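Local atomic coordinates of neutral ceramidase (Pseudomonas aeruginosa, PDB entry 2ZWS), a protein that catalyses the hydrolysis of the N-acyl linkage of ceramides to give sphingosine and a free fatty acid, and also the reverse synthesis. Residues Gly35-Gln40 with Asn264-Thr269; Trp41-Val46 with Tyr222-Trp227; Trp227-Ser232 with Asp579-Thr584; Leu560-Ile565 with Ile600-Pro605. One frame throughout, in Å; residues are numbered along the deposited sequence. Where two conformers were deposited one is given.

Interaction 1. Residues Gly35-Gln40 with Asn264-Thr269; sequences GIHMRQ and NEFDNT. With MG (magnesium ion), chain C.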
# COMPACT_ATOMS: atom_id res chain seq x y z
N GLY A 35 8.97 -13.49 -8.00
CA GLY A 35 8.36 -13.11 -9.27
C GLY A 35 7.31 -12.04 -9.09
O GLY A 35 7.25 -11.37 -8.05
N ILE A 36 6.49 -11.87 -10.13
CA ILE A 36 5.45 -10.85 -10.10
C ILE A 36 4.15 -11.46 -10.55
O ILE A 36 4.11 -12.14 -11.57
CB ILE A 36 5.80 -9.68 -11.06
CG1 ILE A 36 7.07 -8.97 -10.56
CG2 ILE A 36 4.60 -8.72 -11.26
CD1 ILE A 36 7.61 -7.97 -11.54
N HIS A 37 3.09 -11.26 -9.76
CA HIS A 37 1.76 -11.50 -10.28
C HIS A 37 1.21 -10.23 -10.95
O HIS A 37 0.89 -10.23 -12.14
CB HIS A 37 0.80 -12.01 -9.22
CG HIS A 37 -0.56 -12.29 -9.78
ND1 HIS A 37 -1.69 -12.39 -8.99
CD2 HIS A 37 -0.97 -12.49 -11.06
CE1 HIS A 37 -2.74 -12.64 -9.76
NE2 HIS A 37 -2.33 -12.71 -11.02
N MET A 38 1.11 -9.15 -10.17
CA MET A 38 0.78 -7.84 -10.72
C MET A 38 1.73 -6.82 -10.10
O MET A 38 2.24 -7.02 -8.99
CB MET A 38 -0.70 -7.46 -10.47
CG MET A 38 -1.75 -8.34 -11.20
SD MET A 38 -3.39 -7.58 -11.50
CE MET A 38 -3.85 -7.09 -9.83
N ARG A 39 1.99 -5.73 -10.84
CA ARG A 39 2.90 -4.71 -10.35
C ARG A 39 2.24 -3.85 -9.26
O ARG A 39 1.01 -3.88 -9.08
CB ARG A 39 3.41 -3.83 -11.49
CG ARG A 39 4.48 -4.57 -12.33
CD ARG A 39 5.26 -3.63 -13.31
NE ARG A 39 6.33 -4.44 -13.91
CZ ARG A 39 7.64 -4.32 -13.65
NH1 ARG A 39 8.12 -3.32 -12.92
NH2 ARG A 39 8.48 -5.20 -14.19
N GLN A 40 3.08 -3.09 -8.57
CA GLN A 40 2.67 -2.13 -7.56
C GLN A 40 2.72 -0.72 -8.15
O GLN A 40 3.69 -0.36 -8.84
CB GLN A 40 3.66 -2.20 -6.39
CG GLN A 40 3.70 -3.58 -5.72
CD GLN A 40 4.82 -3.67 -4.71
OE1 GLN A 40 4.61 -3.44 -3.52
NE2 GLN A 40 6.00 -3.91 -5.18
N ASN A 264 -7.68 -21.46 -2.80
CA ASN A 264 -6.97 -20.70 -3.81
C ASN A 264 -6.91 -19.22 -3.41
O ASN A 264 -7.92 -18.50 -3.44
CB ASN A 264 -7.61 -20.92 -5.19
CG ASN A 264 -6.72 -20.45 -6.33
OD1 ASN A 264 -6.43 -21.19 -7.29
ND2 ASN A 264 -6.28 -19.24 -6.24
N GLU A 265 -5.72 -18.78 -3.03
CA GLU A 265 -5.52 -17.39 -2.61
C GLU A 265 -5.72 -16.38 -3.76
O GLU A 265 -6.14 -15.23 -3.51
CB GLU A 265 -4.16 -17.21 -1.93
CG GLU A 265 -2.99 -17.62 -2.80
CD GLU A 265 -1.64 -17.71 -2.09
OE1 GLU A 265 -0.77 -18.44 -2.61
OE2 GLU A 265 -1.43 -17.05 -1.05
N PHE A 266 -5.43 -16.78 -4.98
CA PHE A 266 -5.71 -15.91 -6.12
C PHE A 266 -7.21 -15.71 -6.29
O PHE A 266 -7.66 -14.59 -6.52
CB PHE A 266 -5.10 -16.47 -7.41
CG PHE A 266 -3.59 -16.57 -7.37
CD1 PHE A 266 -2.98 -17.78 -7.06
CD2 PHE A 266 -2.80 -15.47 -7.66
CE1 PHE A 266 -1.57 -17.87 -7.03
CE2 PHE A 266 -1.40 -15.55 -7.64
CZ PHE A 266 -0.79 -16.74 -7.32
N ASP A 267 -7.99 -16.79 -6.20
CA ASP A 267 -9.45 -16.69 -6.26
C ASP A 267 -9.96 -15.76 -5.14
O ASP A 267 -10.86 -14.94 -5.38
CB ASP A 267 -10.13 -18.06 -6.07
CG ASP A 267 -9.96 -18.99 -7.26
OD1 ASP A 267 -9.51 -18.54 -8.35
OD2 ASP A 267 -10.31 -20.18 -7.13
N ASN A 268 -9.40 -15.92 -3.94
CA ASN A 268 -9.81 -15.11 -2.77
C ASN A 268 -9.50 -13.63 -3.00
O ASN A 268 -10.31 -12.76 -2.70
CB ASN A 268 -9.12 -15.56 -1.48
CG ASN A 268 -9.47 -16.99 -1.06
OD1 ASN A 268 -8.79 -17.56 -0.18
ND2 ASN A 268 -10.54 -17.54 -1.62
N THR A 269 -8.31 -13.36 -3.53
CA THR A 269 -7.88 -11.99 -3.84
C THR A 269 -8.84 -11.33 -4.83
O THR A 269 -9.28 -10.18 -4.63
CB THR A 269 -6.43 -11.99 -4.41
OG1 THR A 269 -5.52 -12.48 -3.41
CG2 THR A 269 -6.00 -10.59 -4.80
MG MG C . 0.80 -10.63 -14.30
O HOH W 1 3.28 -11.15 -14.23
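His37 and Phe266 mark the nearest approach of the two backbones, with their CA atoms 9.6 Å apart: the chain has just left strand 32-36 on one side and is in the first turn of helix 265-286 on the other. Asn264 occupies the N-cap position, so the contact comes from the very start of the helix. No hydrogen bond crosses this gap; two rings bridge it. With CG anti to the backbone N (chi1 -178°), the His37 imidazole is brought up to Phe266, which turns one ring edge to its face in an offset edge-to-face arrangement, with ring centroids 5.0 Å apart and planes at 82°. The meeting is confined to one side of the phenyl ring: CE2 of Phe266 lies 3.4 Å from ND1 of His37, and CD2 of Phe266 is 3.5 Å from CE1 of the same imidazole. Met38 CG lies over the centre of one imidazole face. The other ring nitrogen, NE2, is hydrogen-bonded to Trp582 O, which fixes the rotation of the imidazole and probably means that NE2 carries a proton. The backbone carbonyl O of His37 binds the magnesium ion at 2.2 Å; a metal-bound water donates to Ile36 O, and Asp581 and Thr584 supply further ligands. His37 thus serves the ion through its main chain, while the pi face of its ring meets the partly positive C-H edge of Phe266.

Interaction 2. Residues Trp41-Val46 with Tyr222-Trp227; sequences WARAFV and YASYHW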
# COMPACT_ATOMS: atom_id res chain seq x y z
N TRP A 41 1.69 0.08 -7.84
CA TRP A 41 1.56 1.43 -8.43
C TRP A 41 1.32 2.47 -7.35
O TRP A 41 0.75 2.18 -6.26
CB TRP A 41 0.38 1.48 -9.42
CG TRP A 41 0.57 0.44 -10.51
CD1 TRP A 41 0.13 -0.86 -10.50
CD2 TRP A 41 1.29 0.62 -11.74
NE1 TRP A 41 0.54 -1.50 -11.66
CE2 TRP A 41 1.26 -0.62 -12.43
CE3 TRP A 41 1.96 1.70 -12.31
CZ2 TRP A 41 1.87 -0.79 -13.67
CZ3 TRP A 41 2.56 1.53 -13.55
CH2 TRP A 41 2.53 0.29 -14.21
N ALA A 42 1.82 3.68 -7.64
CA ALA A 42 1.40 4.88 -6.94
C ALA A 42 0.36 5.57 -7.83
O ALA A 42 0.59 5.76 -9.02
CB ALA A 42 2.57 5.82 -6.73
N ARG A 43 -0.76 5.92 -7.23
CA ARG A 43 -1.87 6.58 -7.95
C ARG A 43 -2.06 7.93 -7.30
O ARG A 43 -2.40 8.01 -6.10
CB ARG A 43 -3.14 5.72 -7.83
CG ARG A 43 -3.11 4.46 -8.70
CD ARG A 43 -4.32 3.54 -8.46
NE ARG A 43 -4.35 2.41 -9.38
CZ ARG A 43 -3.75 1.24 -9.14
NH1 ARG A 43 -3.09 1.06 -8.00
NH2 ARG A 43 -3.81 0.24 -10.04
N ALA A 44 -1.82 8.99 -8.05
CA ALA A 44 -1.81 10.36 -7.53
C ALA A 44 -2.99 11.15 -8.02
O ALA A 44 -3.36 11.06 -9.22
CB ALA A 44 -0.53 11.09 -7.96
N PHE A 45 -3.55 11.95 -7.11
CA PHE A 45 -4.75 12.74 -7.41
C PHE A 45 -4.43 14.15 -6.97
O PHE A 45 -4.35 14.44 -5.78
CB PHE A 45 -5.95 12.22 -6.61
CG PHE A 45 -6.30 10.80 -6.93
CD1 PHE A 45 -5.53 9.74 -6.43
CD2 PHE A 45 -7.38 10.51 -7.78
CE1 PHE A 45 -5.85 8.42 -6.74
CE2 PHE A 45 -7.71 9.17 -8.09
CZ PHE A 45 -6.95 8.14 -7.57
N VAL A 46 -4.19 15.00 -7.96
CA VAL A 46 -3.94 16.42 -7.70
C VAL A 46 -5.26 17.14 -7.80
O VAL A 46 -5.98 16.94 -8.79
CB VAL A 46 -2.95 17.02 -8.76
CG1 VAL A 46 -2.78 18.50 -8.53
CG2 VAL A 46 -1.61 16.34 -8.65
N TYR A 222 -6.40 -5.57 -6.88
CA TYR A 222 -7.27 -6.18 -7.88
C TYR A 222 -8.48 -5.28 -8.16
O TYR A 222 -8.87 -5.08 -9.31
CB TYR A 222 -7.78 -7.58 -7.49
CG TYR A 222 -8.61 -8.10 -8.64
CD1 TYR A 222 -10.00 -8.02 -8.60
CD2 TYR A 222 -8.00 -8.58 -9.81
CE1 TYR A 222 -10.77 -8.44 -9.68
CE2 TYR A 222 -8.75 -9.01 -10.90
CZ TYR A 222 -10.14 -8.92 -10.82
OH TYR A 222 -10.92 -9.33 -11.87
N ALA A 223 -9.05 -4.70 -7.11
CA ALA A 223 -10.16 -3.75 -7.33
C ALA A 223 -9.77 -2.61 -8.27
O ALA A 223 -10.54 -2.27 -9.18
CB ALA A 223 -10.64 -3.23 -5.99
N SER A 224 -8.60 -2.01 -8.04
CA SER A 224 -8.13 -0.91 -8.91
C SER A 224 -7.95 -1.42 -10.34
O SER A 224 -8.38 -0.78 -11.33
CB SER A 224 -6.79 -0.35 -8.45
OG SER A 224 -6.89 0.24 -7.15
N TYR A 225 -7.28 -2.57 -10.47
CA TYR A 225 -6.98 -3.12 -11.80
C TYR A 225 -8.29 -3.46 -12.49
O TYR A 225 -8.46 -3.15 -13.67
CB TYR A 225 -6.18 -4.41 -11.65
CG TYR A 225 -5.91 -5.13 -12.94
CD1 TYR A 225 -6.68 -6.23 -13.32
CD2 TYR A 225 -4.87 -4.72 -13.79
CE1 TYR A 225 -6.42 -6.91 -14.52
CE2 TYR A 225 -4.60 -5.40 -14.97
CZ TYR A 225 -5.40 -6.47 -15.33
OH TYR A 225 -5.14 -7.17 -16.50
N HIS A 226 -9.23 -4.09 -11.78
CA HIS A 226 -10.49 -4.44 -12.44
C HIS A 226 -11.17 -3.16 -12.98
O HIS A 226 -11.66 -3.14 -14.11
CB HIS A 226 -11.39 -5.19 -11.45
CG HIS A 226 -12.69 -5.63 -12.05
ND1 HIS A 226 -12.77 -6.60 -13.03
CD2 HIS A 226 -13.97 -5.23 -11.82
CE1 HIS A 226 -14.04 -6.78 -13.37
NE2 HIS A 226 -14.79 -5.97 -12.64
N TRP A 227 -11.20 -2.10 -12.18
CA TRP A 227 -11.84 -0.86 -12.66
C TRP A 227 -11.11 -0.25 -13.86
O TRP A 227 -11.73 0.12 -14.87
CB TRP A 227 -11.94 0.18 -11.54
CG TRP A 227 -13.09 1.15 -11.69
CD1 TRP A 227 -13.72 1.54 -12.87
CD2 TRP A 227 -13.73 1.89 -10.64
NE1 TRP A 227 -14.73 2.45 -12.57
CE2 TRP A 227 -14.75 2.68 -11.22
CE3 TRP A 227 -13.55 1.94 -9.25
CZ2 TRP A 227 -15.58 3.51 -10.46
CZ3 TRP A 227 -14.38 2.78 -8.49
CH2 TRP A 227 -15.38 3.55 -9.11
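Arg43 and Ser224 are brought together by a long, straight arginine: its CG stands anti to the carbonyl carbon (chi1 -74°), and the chain then runs extended from CG to NE, carrying the guanidinium across the gap between strand 41-49 and helix 218-231. Ser224 meets it with CB, while its hydroxyl (chi1 -63°) is hydrogen-bonded to Ala239 O. The CB carbon sits over one guanidinium face, displaced toward the rim, 3.4 Å from Arg43 NH2; the distance from Ser224 CB to the central carbon CZ of Arg43 is 3.5 Å. No hydrogen bond links the two residues, and the serine OG stays 3.8 Å from Arg43 CZ. The CA atoms of Arg43 and Ser224 are 9.8 Å apart, so side chains alone span the gap. Here the sheet is the large mixed one of the N-terminal domain, in which strand 41-49 pairs with 5-13 and 55-61; Ala42, Ala44 and Val46, alternating with Arg43 and Phe45, pack on helix 120-138. The Glu228 carboxylate, further along helix 218-231, lies close to the guanidinium plane and meets both NE and NH2, and NH1 forms a salt bridge with Asp62. The chemistry is therefore divided by direction, Glu228 pairing near the plane and a carbon laid on the face, which places a buried positive charge between sheet and helix with acidic partners that probably offset it.

Interaction 3. Residues Trp227-Ser232 with Asp579-Thr584; sequences WEHDVS and DNDWDT. With MG (magnesium ion), chain C; GOL (glycerol), chain Q.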
# COMPACT_ATOMS: atom_id res chain seq x y z
N TRP A 227 -11.20 -2.10 -12.18
CA TRP A 227 -11.84 -0.86 -12.66
C TRP A 227 -11.11 -0.25 -13.86
O TRP A 227 -11.73 0.12 -14.87
CB TRP A 227 -11.94 0.18 -11.54
CG TRP A 227 -13.09 1.15 -11.69
CD1 TRP A 227 -13.72 1.54 -12.87
CD2 TRP A 227 -13.73 1.89 -10.64
NE1 TRP A 227 -14.73 2.45 -12.57
CE2 TRP A 227 -14.75 2.68 -11.22
CE3 TRP A 227 -13.55 1.94 -9.25
CZ2 TRP A 227 -15.58 3.51 -10.46
CZ3 TRP A 227 -14.38 2.78 -8.49
CH2 TRP A 227 -15.38 3.55 -9.11
N GLU A 228 -9.78 -0.11 -13.73
CA GLU A 228 -8.97 0.54 -14.76
C GLU A 228 -8.87 -0.26 -16.06
O GLU A 228 -8.94 0.32 -17.17
CB GLU A 228 -7.57 0.80 -14.23
CG GLU A 228 -7.55 1.81 -13.09
CD GLU A 228 -6.22 1.87 -12.32
OE1 GLU A 228 -6.08 2.84 -11.51
OE2 GLU A 228 -5.34 0.98 -12.50
N HIS A 229 -8.71 -1.57 -15.92
CA HIS A 229 -8.39 -2.45 -17.05
C HIS A 229 -9.63 -3.14 -17.61
O HIS A 229 -9.74 -3.29 -18.83
CB HIS A 229 -7.37 -3.50 -16.61
CG HIS A 229 -6.93 -4.44 -17.69
ND1 HIS A 229 -7.58 -5.64 -17.92
CD2 HIS A 229 -5.90 -4.39 -18.57
CE1 HIS A 229 -6.97 -6.28 -18.91
NE2 HIS A 229 -5.95 -5.55 -19.32
N ASP A 230 -10.54 -3.60 -16.75
CA ASP A 230 -11.67 -4.42 -17.23
C ASP A 230 -12.96 -3.61 -17.42
O ASP A 230 -13.83 -4.01 -18.20
CB ASP A 230 -11.96 -5.61 -16.28
CG ASP A 230 -10.76 -6.54 -16.05
OD1 ASP A 230 -10.71 -7.13 -14.94
OD2 ASP A 230 -9.89 -6.68 -16.96
N VAL A 231 -13.13 -2.52 -16.66
CA VAL A 231 -14.44 -1.84 -16.57
C VAL A 231 -14.53 -0.50 -17.35
O VAL A 231 -15.37 -0.36 -18.25
CB VAL A 231 -14.87 -1.67 -15.09
CG1 VAL A 231 -16.15 -0.80 -14.95
CG2 VAL A 231 -15.08 -3.03 -14.46
N SER A 232 -13.70 0.49 -16.99
CA SER A 232 -13.63 1.77 -17.76
C SER A 232 -13.08 1.30 -19.13
O SER A 232 -11.94 0.97 -19.22
CB SER A 232 -12.69 2.72 -17.02
OG SER A 232 -12.82 4.03 -17.52
N ASP A 579 3.45 -8.02 -17.76
CA ASP A 579 3.58 -8.63 -16.43
C ASP A 579 2.63 -8.01 -15.39
O ASP A 579 2.45 -8.59 -14.33
CB ASP A 579 5.04 -8.74 -15.94
CG ASP A 579 5.70 -7.38 -15.64
OD1 ASP A 579 4.98 -6.35 -15.46
OD2 ASP A 579 6.95 -7.37 -15.51
N ASN A 580 2.03 -6.86 -15.69
CA ASN A 580 1.10 -6.25 -14.77
C ASN A 580 -0.24 -6.96 -14.72
O ASN A 580 -0.96 -6.87 -13.72
CB ASN A 580 0.84 -4.79 -15.14
CG ASN A 580 0.04 -4.08 -14.09
OD1 ASN A 580 0.37 -4.14 -12.90
ND2 ASN A 580 -1.02 -3.41 -14.51
N ASP A 581 -0.59 -7.67 -15.79
CA ASP A 581 -1.95 -8.17 -15.92
C ASP A 581 -2.28 -9.34 -14.98
O ASP A 581 -1.43 -10.19 -14.73
CB ASP A 581 -2.24 -8.48 -17.37
CG ASP A 581 -2.32 -7.21 -18.19
OD1 ASP A 581 -3.15 -6.34 -17.84
OD2 ASP A 581 -1.52 -7.06 -19.15
N TRP A 582 -3.52 -9.40 -14.50
CA TRP A 582 -3.98 -10.50 -13.66
C TRP A 582 -3.76 -11.88 -14.31
O TRP A 582 -3.43 -12.83 -13.61
CB TRP A 582 -5.48 -10.33 -13.36
CG TRP A 582 -6.03 -11.41 -12.53
CD1 TRP A 582 -6.73 -12.50 -12.97
CD2 TRP A 582 -5.95 -11.53 -11.10
NE1 TRP A 582 -7.08 -13.29 -11.91
CE2 TRP A 582 -6.62 -12.72 -10.75
CE3 TRP A 582 -5.38 -10.75 -10.09
CZ2 TRP A 582 -6.72 -13.17 -9.44
CZ3 TRP A 582 -5.49 -11.20 -8.75
CH2 TRP A 582 -6.16 -12.40 -8.45
N ASP A 583 -3.94 -11.96 -15.64
CA ASP A 583 -3.92 -13.24 -16.35
C ASP A 583 -2.51 -13.79 -16.56
O ASP A 583 -2.36 -14.92 -17.02
CB ASP A 583 -4.60 -13.16 -17.71
CG ASP A 583 -6.07 -12.90 -17.61
OD1 ASP A 583 -6.69 -13.31 -16.61
OD2 ASP A 583 -6.60 -12.27 -18.56
N THR A 584 -1.48 -12.99 -16.24
CA THR A 584 -0.08 -13.43 -16.44
C THR A 584 0.66 -13.57 -15.11
O THR A 584 0.34 -12.88 -14.13
CB THR A 584 0.74 -12.48 -17.35
OG1 THR A 584 0.83 -11.19 -16.72
CG2 THR A 584 0.06 -12.32 -18.68
MG MG C . 0.80 -10.63 -14.30
C1 GOL Q . -9.64 -10.39 -14.69
O1 GOL Q . -9.30 -9.13 -14.18
C2 GOL Q . -8.75 -10.65 -15.89
O2 GOL Q . -8.60 -9.44 -16.62
C3 GOL Q . -9.42 -11.69 -16.76
O3 GOL Q . -9.26 -11.32 -18.11
O HOH W 1 3.28 -11.15 -14.23
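His229 and Asp581 meet where the end of helix 218-231 faces the loop 579-584. The carboxylate comes across the imidazole, the two planes 52° apart, and His229 NE2 comes within 3.3 Å of Asp581 OD1. The angle is too poor for a hydrogen bond, and both groups have their polar commitments elsewhere. On the imidazole, ND1 donates to Asp230 OD2 at 2.7 Å in a nearly straight bond (166°); the carboxylate oxygen lies almost in the ring plane, whereas the donor arrives from above the plane of the carboxylate. The Asp581 carboxylate is gripped by Tyr225 OH at OD1 and by Thr578 N at OD2. While its side chain faces the helix, its backbone carbonyl serves the magnesium ion, bound by Asp581 O at 2.3 Å. Thr584 chelates the same ion with O and with OG1, the latter at 2.5 Å; a chi1 of 64° sets this hydroxyl between the backbone N and the carbonyl carbon. Asp579 O is a longer ligand, 2.6 Å from the magnesium, and also accepts from the metal-bound water. A glycerol, probably from the crystallisation liquor, bridges the two segments: O1 and O2 donate to the Asp230 carboxylate and O3 to Asp583 OD2. Helix 218-231 ends here in a wider pi-type turn, Ser232 N bonding Trp227 O. Its Trp227 and Val231 pack on helix 265-286, while the metal loop joins strand 574-578 to strand 584-591.

Interaction 4. Residues Leu560-Ile565 with Ile600-Pro605; sequences LEVVNI and ISWSIP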
# COMPACT_ATOMS: atom_id res chain seq x y z
N LEU A 560 7.71 -9.58 -19.43
CA LEU A 560 7.02 -10.46 -20.35
C LEU A 560 5.99 -9.70 -21.17
O LEU A 560 5.41 -8.71 -20.74
CB LEU A 560 6.32 -11.61 -19.62
CG LEU A 560 5.05 -11.29 -18.82
CD1 LEU A 560 3.76 -11.47 -19.67
CD2 LEU A 560 5.00 -12.08 -17.51
N GLU A 561 5.75 -10.22 -22.36
CA GLU A 561 4.70 -9.72 -23.23
C GLU A 561 4.02 -10.93 -23.85
O GLU A 561 4.71 -11.87 -24.25
CB GLU A 561 5.30 -8.83 -24.33
CG GLU A 561 5.65 -7.42 -23.85
CD GLU A 561 6.42 -6.58 -24.88
OE1 GLU A 561 6.85 -7.12 -25.93
OE2 GLU A 561 6.61 -5.37 -24.61
N VAL A 562 2.69 -10.91 -23.90
CA VAL A 562 1.90 -11.82 -24.74
C VAL A 562 1.59 -11.04 -26.00
O VAL A 562 0.97 -9.97 -25.91
CB VAL A 562 0.60 -12.29 -24.08
CG1 VAL A 562 -0.08 -13.31 -24.97
CG2 VAL A 562 0.89 -12.93 -22.74
N VAL A 563 2.02 -11.59 -27.13
CA VAL A 563 1.96 -10.89 -28.41
C VAL A 563 1.02 -11.59 -29.38
O VAL A 563 1.17 -12.79 -29.64
CB VAL A 563 3.37 -10.73 -29.03
CG1 VAL A 563 3.29 -9.92 -30.34
CG2 VAL A 563 4.33 -10.04 -28.07
N ASN A 564 0.06 -10.83 -29.90
CA ASN A 564 -0.91 -11.27 -30.90
C ASN A 564 -0.37 -10.95 -32.30
O ASN A 564 -0.01 -9.80 -32.57
CB ASN A 564 -2.24 -10.53 -30.65
CG ASN A 564 -3.38 -10.95 -31.59
OD1 ASN A 564 -3.33 -12.00 -32.24
ND2 ASN A 564 -4.43 -10.14 -31.63
N ILE A 565 -0.28 -11.96 -33.16
CA ILE A 565 0.18 -11.76 -34.56
C ILE A 565 -0.89 -12.13 -35.59
O ILE A 565 -0.59 -12.34 -36.78
CB ILE A 565 1.51 -12.48 -34.86
CG1 ILE A 565 1.47 -13.93 -34.34
CG2 ILE A 565 2.69 -11.68 -34.29
CD1 ILE A 565 2.67 -14.77 -34.72
N ILE A 600 6.93 -18.20 -17.29
CA ILE A 600 5.89 -17.22 -17.61
C ILE A 600 4.63 -17.96 -17.98
O ILE A 600 4.64 -18.91 -18.77
CB ILE A 600 6.35 -16.28 -18.72
CG1 ILE A 600 7.46 -15.36 -18.21
CG2 ILE A 600 5.17 -15.51 -19.30
CD1 ILE A 600 8.35 -14.81 -19.30
N SER A 601 3.52 -17.55 -17.39
CA SER A 601 2.26 -18.18 -17.73
C SER A 601 1.22 -17.17 -18.12
O SER A 601 1.27 -16.00 -17.69
CB SER A 601 1.76 -19.03 -16.56
OG SER A 601 1.51 -18.22 -15.43
N TRP A 602 0.27 -17.64 -18.92
CA TRP A 602 -0.87 -16.82 -19.35
C TRP A 602 -2.12 -17.67 -19.26
O TRP A 602 -2.24 -18.69 -19.95
CB TRP A 602 -0.65 -16.36 -20.79
CG TRP A 602 -1.75 -15.46 -21.35
CD1 TRP A 602 -2.44 -14.50 -20.67
CD2 TRP A 602 -2.24 -15.43 -22.71
NE1 TRP A 602 -3.34 -13.86 -21.53
CE2 TRP A 602 -3.24 -14.43 -22.77
CE3 TRP A 602 -1.94 -16.17 -23.88
CZ2 TRP A 602 -3.94 -14.12 -23.96
CZ3 TRP A 602 -2.63 -15.84 -25.08
CH2 TRP A 602 -3.62 -14.83 -25.09
N SER A 603 -3.05 -17.26 -18.41
CA SER A 603 -4.36 -17.89 -18.37
C SER A 603 -5.25 -17.15 -19.35
O SER A 603 -5.57 -15.98 -19.13
CB SER A 603 -4.90 -17.85 -16.95
OG SER A 603 -4.04 -18.59 -16.08
N ILE A 604 -5.64 -17.82 -20.43
CA ILE A 604 -6.32 -17.17 -21.56
C ILE A 604 -7.76 -16.85 -21.17
O ILE A 604 -8.55 -17.78 -20.96
CB ILE A 604 -6.30 -18.07 -22.84
CG1 ILE A 604 -4.86 -18.44 -23.23
CG2 ILE A 604 -7.00 -17.38 -24.00
CD1 ILE A 604 -4.76 -19.72 -24.02
N PRO A 605 -8.09 -15.55 -21.03
CA PRO A 605 -9.41 -15.18 -20.51
C PRO A 605 -10.52 -15.20 -21.56
O PRO A 605 -10.23 -15.11 -22.74
CB PRO A 605 -9.19 -13.74 -20.02
CG PRO A 605 -8.23 -13.19 -21.00
CD PRO A 605 -7.26 -14.35 -21.29
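Val562 and Trp602 face each other across the interior of the C-terminal beta-sandwich, whose family belongs to the immunoglobulin-like E-set clan. Strand 560-566 lies in one sheet and strand 595-603 in the other, and no hydrogen bond joins them. The first shell consists of two apolar pairs. Val562 sets CG1 over one face of the indole, 3.5 Å from the centroid of the six-membered ring and only 12° off its normal, a well-formed CH-pi contact; CG2 of Val562 lies over the same face, above the five-membered part, 3.9 Å from Trp602 CG. Leu560 and Ile600 lie alongside each other, pointing opposite ways. Leu560 CG stands between its backbone N and carbonyl carbon (chi1 74°), which brings Leu560 CD2 to 3.9 Å from Ile600 CG2. On the opposite face of the Trp602 indole lies Ile604 CG1, 3.7 Å above its plane, so the ring is clasped between two aliphatic groups. Farther out, the backbones hold these side chains in place: Val562 is hydrogen-bonded to the neighbouring strand 574-578, its flanking residues Glu561 and Val563 to strand 611-622, while Ser603 beside Trp602 bonds Asp583. The layer also backs onto the metal site, since Leu560 packs on Asp579 and Thr584, and Trp602 also touches Thr584. At the Leu560 end, the backbone sets Leu560 CB 3.8 Å from Ile600 CD1.

How the interactions relate
Interaction 3 stands in the middle of the group: its centre lies 12 Å from that of interaction 1, 11 Å from interaction 2 and 13 Å from interaction 4. Interactions 2 and 3 use successive parts of helix 218-231 and share Trp227. Interactions 1 and 3 alternate along the chain and meet at one magnesium ion, with the Arg39-Asp579 salt bridge beside it. Interaction 4 follows 1 and 2 in the chain and alternates with 3. Strand 32-36 pairs with strand 584-591, in the same sheet as strand 595-603 of interaction 4, so interaction 1 itself straddles the junction. Residues 579-584 thus join the N-terminal domain to the C-terminal sandwich, and the magnesium ion lies between them.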